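Local atomic coordinates of fructose-1,6-bisphosphatase/inositol-1-monophosphatase (PDB entry 2P3V), a protein that releases phosphate from fructose 1,6-bisphosphate and inositol phosphates as a magnesium-dependent phosphatase of broad specificity. Residues V147-S152 with D190-W195; I197-I202 with F227-I232. One frame throughout, in Å; residues are numbered along the deposited sequence.

Contact 1: residues V147-S152 with D190-W195; sequences VGSTGS and DFFVTW. With SRT (S,R meso-tartaric acid), chain E.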
ATOM      1  N   VAL A 147      16.122  20.221   5.022  1.00 27.88           N
ATOM      2  CA  VAL A 147      14.834  20.117   5.652  1.00 24.57           C
ATOM      3  C   VAL A 147      15.172  19.411   6.957  1.00 26.77           C
ATOM      4  O   VAL A 147      15.515  18.230   6.958  1.00 28.75           O
ATOM      5  CB  VAL A 147      13.870  19.252   4.853  1.00 20.16           C
ATOM      6  CG1 VAL A 147      12.670  18.890   5.716  1.00 23.99           C
ATOM      7  CG2 VAL A 147      13.404  20.007   3.641  1.00 21.65           C
ATOM      8  N   GLY A 148      15.131  20.148   8.059  1.00 26.54           N
ATOM      9  CA  GLY A 148      15.418  19.549   9.343  1.00 24.87           C
ATOM     10  C   GLY A 148      14.105  19.133   9.967  1.00 27.30           C
ATOM     11  O   GLY A 148      13.053  19.179   9.323  1.00 28.05           O
ATOM     12  N   SER A 149      14.157  18.714  11.220  1.00 27.38           N
ATOM     13  CA  SER A 149      12.950  18.310  11.922  1.00 31.52           C
ATOM     14  C   SER A 149      13.259  18.205  13.400  1.00 31.24           C
ATOM     15  O   SER A 149      14.419  18.121  13.794  1.00 35.57           O
ATOM     16  CB  SER A 149      12.441  16.967  11.396  1.00 31.95           C
ATOM     17  OG  SER A 149      13.443  15.977  11.508  1.00 39.26           O
ATOM     18  N   THR A 150      12.221  18.219  14.222  1.00 29.59           N
ATOM     19  CA  THR A 150      12.410  18.126  15.657  1.00 31.98           C
ATOM     20  C   THR A 150      11.161  17.569  16.314  1.00 34.91           C
ATOM     21  O   THR A 150      10.142  17.348  15.658  1.00 37.92           O
ATOM     22  CB  THR A 150      12.719  19.508  16.266  1.00 29.41           C
ATOM     23  OG1 THR A 150      13.001  19.365  17.664  1.00 37.08           O
ATOM     24  CG2 THR A 150      11.534  20.442  16.096  1.00 24.89           C
ATOM     25  N   GLY A 151      11.249  17.327  17.614  1.00 37.15           N
ATOM     26  CA  GLY A 151      10.104  16.817  18.336  1.00 41.85           C
ATOM     27  C   GLY A 151       9.331  17.976  18.937  1.00 46.20           C
ATOM     28  O   GLY A 151       9.745  19.132  18.823  1.00 43.92           O
ATOM     29  N   SER A 152       8.200  17.671  19.566  1.00 50.82           N
ATOM     30  CA  SER A 152       7.379  18.693  20.192  1.00 54.30           C
ATOM     31  C   SER A 152       7.782  18.859  21.658  1.00 56.93           C
ATOM     32  O   SER A 152       7.339  18.100  22.524  1.00 57.48           O
ATOM     33  CB  SER A 152       5.902  18.320  20.078  1.00 53.06           C
ATOM     34  OG  SER A 152       5.473  18.403  18.729  1.00 50.22           O
ATOM     35  N   ASP A 190      17.549  16.159   6.599  1.00 26.60           N
ATOM     36  CA  ASP A 190      18.994  16.225   6.754  1.00 24.47           C
ATOM     37  C   ASP A 190      19.448  16.227   8.202  1.00 24.45           C
ATOM     38  O   ASP A 190      20.624  16.014   8.496  1.00 21.87           O
ATOM     39  CB  ASP A 190      19.519  17.449   5.991  1.00 25.14           C
ATOM     40  CG  ASP A 190      18.980  17.519   4.557  1.00 21.16           C
ATOM     41  OD1 ASP A 190      19.223  16.581   3.774  1.00 18.37           O
ATOM     42  OD2 ASP A 190      18.314  18.512   4.205  1.00 23.44           O
ATOM     43  N   PHE A 191      18.509  16.468   9.111  1.00 25.45           N
ATOM     44  CA  PHE A 191      18.825  16.449  10.533  1.00 24.46           C
ATOM     45  C   PHE A 191      17.577  16.331  11.393  1.00 23.34           C
ATOM     46  O   PHE A 191      16.475  16.720  10.988  1.00 20.51           O
ATOM     47  CB  PHE A 191      19.663  17.684  10.927  1.00 28.02           C
ATOM     48  CG  PHE A 191      18.912  18.998  10.892  1.00 30.50           C
ATOM     49  CD1 PHE A 191      18.041  19.353  11.925  1.00 29.05           C
ATOM     50  CD2 PHE A 191      19.122  19.904   9.852  1.00 28.00           C
ATOM     51  CE1 PHE A 191      17.393  20.598  11.929  1.00 27.75           C
ATOM     52  CE2 PHE A 191      18.482  21.150   9.844  1.00 32.41           C
ATOM     53  CZ  PHE A 191      17.614  21.495  10.890  1.00 32.57           C
ATOM     54  N   PHE A 192      17.762  15.762  12.576  1.00 24.67           N
ATOM     55  CA  PHE A 192      16.667  15.561  13.512  1.00 26.19           C
ATOM     56  C   PHE A 192      17.130  15.850  14.939  1.00 26.20           C
ATOM     57  O   PHE A 192      18.084  15.243  15.429  1.00 25.14           O
ATOM     58  CB  PHE A 192      16.137  14.125  13.406  1.00 19.63           C
ATOM     59  CG  PHE A 192      15.103  13.783  14.444  1.00 22.25           C
ATOM     60  CD1 PHE A 192      13.936  14.541  14.562  1.00 25.11           C
ATOM     61  CD2 PHE A 192      15.298  12.710  15.316  1.00 18.88           C
ATOM     62  CE1 PHE A 192      12.972  14.230  15.540  1.00 23.37           C
ATOM     63  CE2 PHE A 192      14.349  12.395  16.288  1.00 13.32           C
ATOM     64  CZ  PHE A 192      13.184  13.155  16.399  1.00 15.81           C
ATOM     65  N   VAL A 193      16.433  16.777  15.592  1.00 27.34           N
ATOM     66  CA  VAL A 193      16.741  17.196  16.948  1.00 27.60           C
ATOM     67  C   VAL A 193      15.667  16.737  17.922  1.00 29.72           C
ATOM     68  O   VAL A 193      14.485  16.936  17.684  1.00 31.83           O
ATOM     69  CB  VAL A 193      16.848  18.717  17.017  1.00 26.16           C
ATOM     70  CG1 VAL A 193      17.142  19.147  18.428  1.00 29.36           C
ATOM     71  CG2 VAL A 193      17.935  19.192  16.082  1.00 29.36           C
ATOM     72  N   THR A 194      16.084  16.136  19.030  1.00 34.74           N
ATOM     73  CA  THR A 194      15.147  15.640  20.031  1.00 39.98           C
ATOM     74  C   THR A 194      15.669  15.952  21.436  1.00 43.74           C
ATOM     75  O   THR A 194      16.716  15.460  21.846  1.00 42.83           O
ATOM     76  CB  THR A 194      14.934  14.126  19.837  1.00 40.21           C
ATOM     77  OG1 THR A 194      13.959  13.652  20.769  1.00 47.44           O
ATOM     78  CG2 THR A 194      16.240  13.377  20.010  1.00 31.79           C
ATOM     79  N   TRP A 195      14.920  16.778  22.160  1.00 51.13           N
ATOM     80  CA  TRP A 195      15.286  17.240  23.503  1.00 60.87           C
ATOM     81  C   TRP A 195      14.742  16.384  24.657  1.00 64.68           C
ATOM     82  O   TRP A 195      13.835  15.576  24.469  1.00 65.98           O
ATOM     83  CB  TRP A 195      14.819  18.696  23.654  1.00 65.14           C
ATOM     84  CG  TRP A 195      15.408  19.477  24.808  1.00 73.98           C
ATOM     85  CD1 TRP A 195      16.731  19.591  25.139  1.00 77.36           C
ATOM     86  CD2 TRP A 195      14.696  20.339  25.708  1.00 76.89           C
ATOM     87  NE1 TRP A 195      16.886  20.474  26.183  1.00 78.44           N
ATOM     88  CE2 TRP A 195      15.655  20.946  26.553  1.00 77.93           C
ATOM     89  CE3 TRP A 195      13.341  20.656  25.881  1.00 78.79           C
ATOM     90  CZ2 TRP A 195      15.302  21.859  27.554  1.00 79.39           C
ATOM     91  CZ3 TRP A 195      12.988  21.564  26.878  1.00 82.38           C
ATOM     92  CH2 TRP A 195      13.970  22.154  27.703  1.00 82.42           C
TER
HETATM   93  O1  SRT E4501       9.925  13.689  19.876  1.00 53.54           O
HETATM   94  O11 SRT E4501       9.462  12.141  21.567  1.00 55.85           O
HETATM   95  C1  SRT E4501       9.157  13.075  20.800  1.00 58.71           C
HETATM   96  C2  SRT E4501       7.749  13.690  20.801  1.00 60.66           C
HETATM   97  O2  SRT E4501       7.079  12.981  21.815  1.00 62.36           O
HETATM   98  C3  SRT E4501       7.065  13.478  19.391  1.00 59.79           C
HETATM   99  O3  SRT E4501       7.815  14.090  18.271  1.00 59.85           O
HETATM  100  C4  SRT E4501       5.680  14.111  19.467  1.00 60.16           C
HETATM  101  O4  SRT E4501       4.827  13.293  20.033  1.00 55.71           O
HETATM  102  O41 SRT E4501       5.414  15.204  19.049  1.00 53.61           O
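CA of G148 sits over the face of the F191 ring: it is 3.3 Å from the ring centroid, only 12° off the normal, a close CH-pi contact between neighbouring parallel strands. The ring reaches this place because CG of F191 stands between its own backbone N and carbonyl carbon (chi1 70°), which brings the ring under CA of G148, and G148 has no side chain to keep it off. The opposite face of the sheet is built differently. There the OG of S149 approaches the edge of the F192 ring, near its plane, 3.4 Å from CD1, and also donates a hydrogen bond of 3.2 Å to F191 O. Back on the F191 side, T150 OG1 gives a 2.8 Å bond to V193 O, arriving from above the carbonyl plane. The backbone carries the pairing with V193 N to S149 O (3.0 Å) and D190 N to V147 O (2.9 Å). Beyond the strand end, S152 OG makes a weak bond to tartrate O41. The pair sits between strands 170-172 and 231-234 of a mixed sheet, with helix 157-164 packed on the side of F191, T150 and V193, and helix 177-186 against F192.

Contact 2: residues I197-I202 with F227-I232; sequences INPWDI and FSKNFI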
ATOM      1  N   ILE A 197      14.707  13.581  26.322  1.00 68.53           N
ATOM      2  CA  ILE A 197      13.991  12.326  26.089  1.00 66.14           C
ATOM      3  C   ILE A 197      14.803  11.104  26.489  1.00 63.47           C
ATOM      4  O   ILE A 197      16.029  11.167  26.576  1.00 60.28           O
ATOM      5  CB  ILE A 197      13.593  12.183  24.607  1.00 67.70           C
ATOM      6  CG1 ILE A 197      14.774  12.575  23.712  1.00 65.72           C
ATOM      7  CG2 ILE A 197      12.349  13.020  24.315  1.00 64.48           C
ATOM      8  CD1 ILE A 197      15.962  11.631  23.790  1.00 58.50           C
ATOM      9  N   ASN A 198      14.113   9.988  26.716  1.00 62.80           N
ATOM     10  CA  ASN A 198      14.774   8.745  27.112  1.00 62.34           C
ATOM     11  C   ASN A 198      15.718   8.201  26.042  1.00 61.38           C
ATOM     12  O   ASN A 198      15.314   7.989  24.900  1.00 63.86           O
ATOM     13  CB  ASN A 198      13.744   7.672  27.453  1.00 62.84           C
ATOM     14  CG  ASN A 198      14.392   6.370  27.872  1.00 64.45           C
ATOM     15  OD1 ASN A 198      15.315   6.365  28.687  1.00 65.49           O
ATOM     16  ND2 ASN A 198      13.915   5.257  27.322  1.00 66.41           N
ATOM     17  N   PRO A 199      16.988   7.956  26.409  1.00 57.67           N
ATOM     18  CA  PRO A 199      18.040   7.438  25.527  1.00 54.82           C
ATOM     19  C   PRO A 199      17.733   6.111  24.838  1.00 53.43           C
ATOM     20  O   PRO A 199      18.025   5.939  23.656  1.00 54.33           O
ATOM     21  CB  PRO A 199      19.244   7.333  26.458  1.00 55.61           C
ATOM     22  CG  PRO A 199      19.002   8.439  27.433  1.00 56.28           C
ATOM     23  CD  PRO A 199      17.541   8.265  27.738  1.00 56.13           C
ATOM     24  N   TRP A 200      17.154   5.172  25.575  1.00 51.40           N
ATOM     25  CA  TRP A 200      16.836   3.874  25.003  1.00 51.07           C
ATOM     26  C   TRP A 200      15.754   3.990  23.951  1.00 49.75           C
ATOM     27  O   TRP A 200      15.547   3.075  23.150  1.00 48.66           O
ATOM     28  CB  TRP A 200      16.374   2.915  26.091  1.00 53.10           C
ATOM     29  CG  TRP A 200      17.410   2.633  27.118  1.00 55.40           C
ATOM     30  CD1 TRP A 200      17.606   3.296  28.298  1.00 59.90           C
ATOM     31  CD2 TRP A 200      18.384   1.593  27.075  1.00 55.11           C
ATOM     32  NE1 TRP A 200      18.643   2.723  28.995  1.00 55.77           N
ATOM     33  CE2 TRP A 200      19.138   1.675  28.265  1.00 57.12           C
ATOM     34  CE3 TRP A 200      18.695   0.594  26.144  1.00 56.49           C
ATOM     35  CZ2 TRP A 200      20.183   0.795  28.549  1.00 57.85           C
ATOM     36  CZ3 TRP A 200      19.731  -0.279  26.426  1.00 56.73           C
ATOM     37  CH2 TRP A 200      20.464  -0.173  27.621  1.00 59.45           C
ATOM     38  N   ASP A 201      15.061   5.124  23.971  1.00 49.59           N
ATOM     39  CA  ASP A 201      13.975   5.412  23.037  1.00 46.91           C
ATOM     40  C   ASP A 201      14.429   5.399  21.588  1.00 43.70           C
ATOM     41  O   ASP A 201      13.656   5.034  20.702  1.00 43.96           O
ATOM     42  CB  ASP A 201      13.369   6.788  23.340  1.00 50.28           C
ATOM     43  CG  ASP A 201      12.191   6.720  24.291  1.00 54.37           C
ATOM     44  OD1 ASP A 201      11.800   7.786  24.825  1.00 53.89           O
ATOM     45  OD2 ASP A 201      11.647   5.608  24.491  1.00 59.07           O
ATOM     46  N   ILE A 202      15.681   5.797  21.354  1.00 38.86           N
ATOM     47  CA  ILE A 202      16.215   5.873  19.997  1.00 37.08           C
ATOM     48  C   ILE A 202      17.406   4.986  19.643  1.00 34.26           C
ATOM     49  O   ILE A 202      18.190   5.318  18.756  1.00 34.47           O
ATOM     50  CB  ILE A 202      16.570   7.338  19.649  1.00 40.57           C
ATOM     51  CG1 ILE A 202      17.408   7.968  20.766  1.00 35.26           C
ATOM     52  CG2 ILE A 202      15.294   8.138  19.430  1.00 35.78           C
ATOM     53  CD1 ILE A 202      18.822   7.435  20.862  1.00 38.34           C
ATOM     54  N   PHE A 227      24.523   7.628  28.038  1.00 53.08           N
ATOM     55  CA  PHE A 227      24.447   8.605  29.128  1.00 53.21           C
ATOM     56  C   PHE A 227      24.027   9.983  28.628  1.00 52.81           C
ATOM     57  O   PHE A 227      23.995  10.953  29.389  1.00 52.58           O
ATOM     58  CB  PHE A 227      25.795   8.700  29.860  1.00 50.51           C
ATOM     59  CG  PHE A 227      26.144   7.464  30.655  1.00 48.58           C
ATOM     60  CD1 PHE A 227      25.420   7.125  31.799  1.00 46.35           C
ATOM     61  CD2 PHE A 227      27.191   6.629  30.251  1.00 46.58           C
ATOM     62  CE1 PHE A 227      25.731   5.968  32.534  1.00 45.51           C
ATOM     63  CE2 PHE A 227      27.507   5.473  30.979  1.00 48.21           C
ATOM     64  CZ  PHE A 227      26.776   5.144  32.123  1.00 44.39           C
ATOM     65  N   SER A 228      23.706  10.055  27.340  1.00 52.98           N
ATOM     66  CA  SER A 228      23.265  11.296  26.709  1.00 51.83           C
ATOM     67  C   SER A 228      21.743  11.405  26.886  1.00 50.83           C
ATOM     68  O   SER A 228      21.055  10.391  26.993  1.00 50.12           O
ATOM     69  CB  SER A 228      23.622  11.272  25.216  1.00 54.73           C
ATOM     70  OG  SER A 228      24.984  10.922  25.004  1.00 48.74           O
ATOM     71  N   LYS A 229      21.214  12.625  26.917  1.00 49.22           N
ATOM     72  CA  LYS A 229      19.772  12.809  27.086  1.00 49.19           C
ATOM     73  C   LYS A 229      19.133  13.575  25.929  1.00 47.70           C
ATOM     74  O   LYS A 229      17.944  13.411  25.635  1.00 47.58           O
ATOM     75  CB  LYS A 229      19.491  13.523  28.409  1.00 52.57           C
ATOM     76  CG  LYS A 229      19.932  12.720  29.624  1.00 57.56           C
ATOM     77  CD  LYS A 229      19.164  11.402  29.748  1.00 57.13           C
ATOM     78  CE  LYS A 229      17.765  11.604  30.329  1.00 58.35           C
ATOM     79  NZ  LYS A 229      16.902  12.512  29.517  1.00 59.71           N
ATOM     80  N   ASN A 230      19.926  14.422  25.286  1.00 45.62           N
ATOM     81  CA  ASN A 230      19.464  15.188  24.144  1.00 42.87           C
ATOM     82  C   ASN A 230      20.222  14.607  22.958  1.00 39.90           C
ATOM     83  O   ASN A 230      21.383  14.221  23.089  1.00 38.30           O
ATOM     84  CB  ASN A 230      19.747  16.688  24.340  1.00 47.25           C
ATOM     85  CG  ASN A 230      21.169  16.975  24.832  1.00 54.75           C
ATOM     86  OD1 ASN A 230      22.149  16.762  24.110  1.00 51.44           O
ATOM     87  ND2 ASN A 230      21.282  17.467  26.071  1.00 56.69           N
ATOM     88  N   PHE A 231      19.562  14.524  21.807  1.00 38.60           N
ATOM     89  CA  PHE A 231      20.183  13.935  20.624  1.00 35.14           C
ATOM     90  C   PHE A 231      20.071  14.747  19.350  1.00 32.17           C
ATOM     91  O   PHE A 231      19.103  15.484  19.148  1.00 31.29           O
ATOM     92  CB  PHE A 231      19.571  12.557  20.359  1.00 39.89           C
ATOM     93  CG  PHE A 231      19.959  11.513  21.361  1.00 42.34           C
ATOM     94  CD1 PHE A 231      21.040  10.671  21.124  1.00 37.10           C
ATOM     95  CD2 PHE A 231      19.260  11.394  22.561  1.00 43.93           C
ATOM     96  CE1 PHE A 231      21.421   9.726  22.070  1.00 42.94           C
ATOM     97  CE2 PHE A 231      19.633  10.451  23.514  1.00 40.35           C
ATOM     98  CZ  PHE A 231      20.715   9.616  23.269  1.00 43.96           C
ATOM     99  N   ILE A 232      21.071  14.583  18.489  1.00 30.68           N
ATOM    100  CA  ILE A 232      21.104  15.241  17.189  1.00 29.86           C
ATOM    101  C   ILE A 232      21.532  14.223  16.133  1.00 30.85           C
ATOM    102  O   ILE A 232      22.656  13.708  16.165  1.00 30.89           O
ATOM    103  CB  ILE A 232      22.093  16.449  17.143  1.00 28.56           C
ATOM    104  CG1 ILE A 232      21.601  17.589  18.039  1.00 27.27           C
ATOM    105  CG2 ILE A 232      22.189  16.984  15.724  1.00 22.39           C
ATOM    106  CD1 ILE A 232      22.494  18.823  18.002  1.00 24.72           C
TER
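F231 points its ring at I197, P199 and I202, and these three residues receive it in turn. From CB, which starts out toward the 197-202 segment, CG is anti to the carbonyl carbon, beside the backbone N (chi1 -71°), and this torsion carries the ring between the three. CD2 meets I197 CD1 at 3.5 Å, the methyl lying at the ring edge, near its plane. Over one face, I202 CD1 stands above CD1 and CE1, displaced toward the rim, 3.8 Å from the centroid and 15° off the normal, a CH-pi contact. Toward the tip, CE2 approaches P199 CA at 4.0 Å, and CZ ends 4.2 Å from P199 CB. On the side of 197-202 the ring thus meets two methyls and a proline, while A224 also touches it.

A polar seam runs alongside. I197 N donates a weak but nearly straight bond to K229 O (3.3 Å, 168°), while the lysine chain, bent at each of its later torsions, curls back so that CD lies 3.8 Å from P199 CG and NZ makes a weak bond to I197 O. The I197 and K229 carbonyl oxygens, both acceptors, stand 3.1 Å apart; the ammonium near I197 O may offset some of that repulsion.

P199, W200 and D201 form a short 3-10 turn that leads through I202, the N-cap, into helix 203-211. W200 and D201 begin the second sequence signature of the inositol monophosphatase family, which runs on into that helix. D201, by similarity a ligand of the second magnesium, brings its carboxylate close to that of E65, a magnesium ligand, consistent with neighbouring metal sites. The hydrophobic packing on F231 thus adjoins the active-site turn that carries D201.

Contact 1 and contact 2 lie in series along the chain, with the first closed before the second opens, and their centres are 13 Å apart. They belong to one mixed sheet, in which strand 191-194 is the neighbour of strand 231-234, and they touch directly where T194 O lies 3.0 Å from F231 N, probably a hydrogen bond. Strand 191-194 thus pairs with 147-150 in parallel and with 231-234 antiparallel. The loop that follows this strand carries R196, probably a substrate-binding residue, and D201, probably a magnesium ligand. As a worked example, the pair illustrates how packing against 227-232 ties such a loop to the sheet.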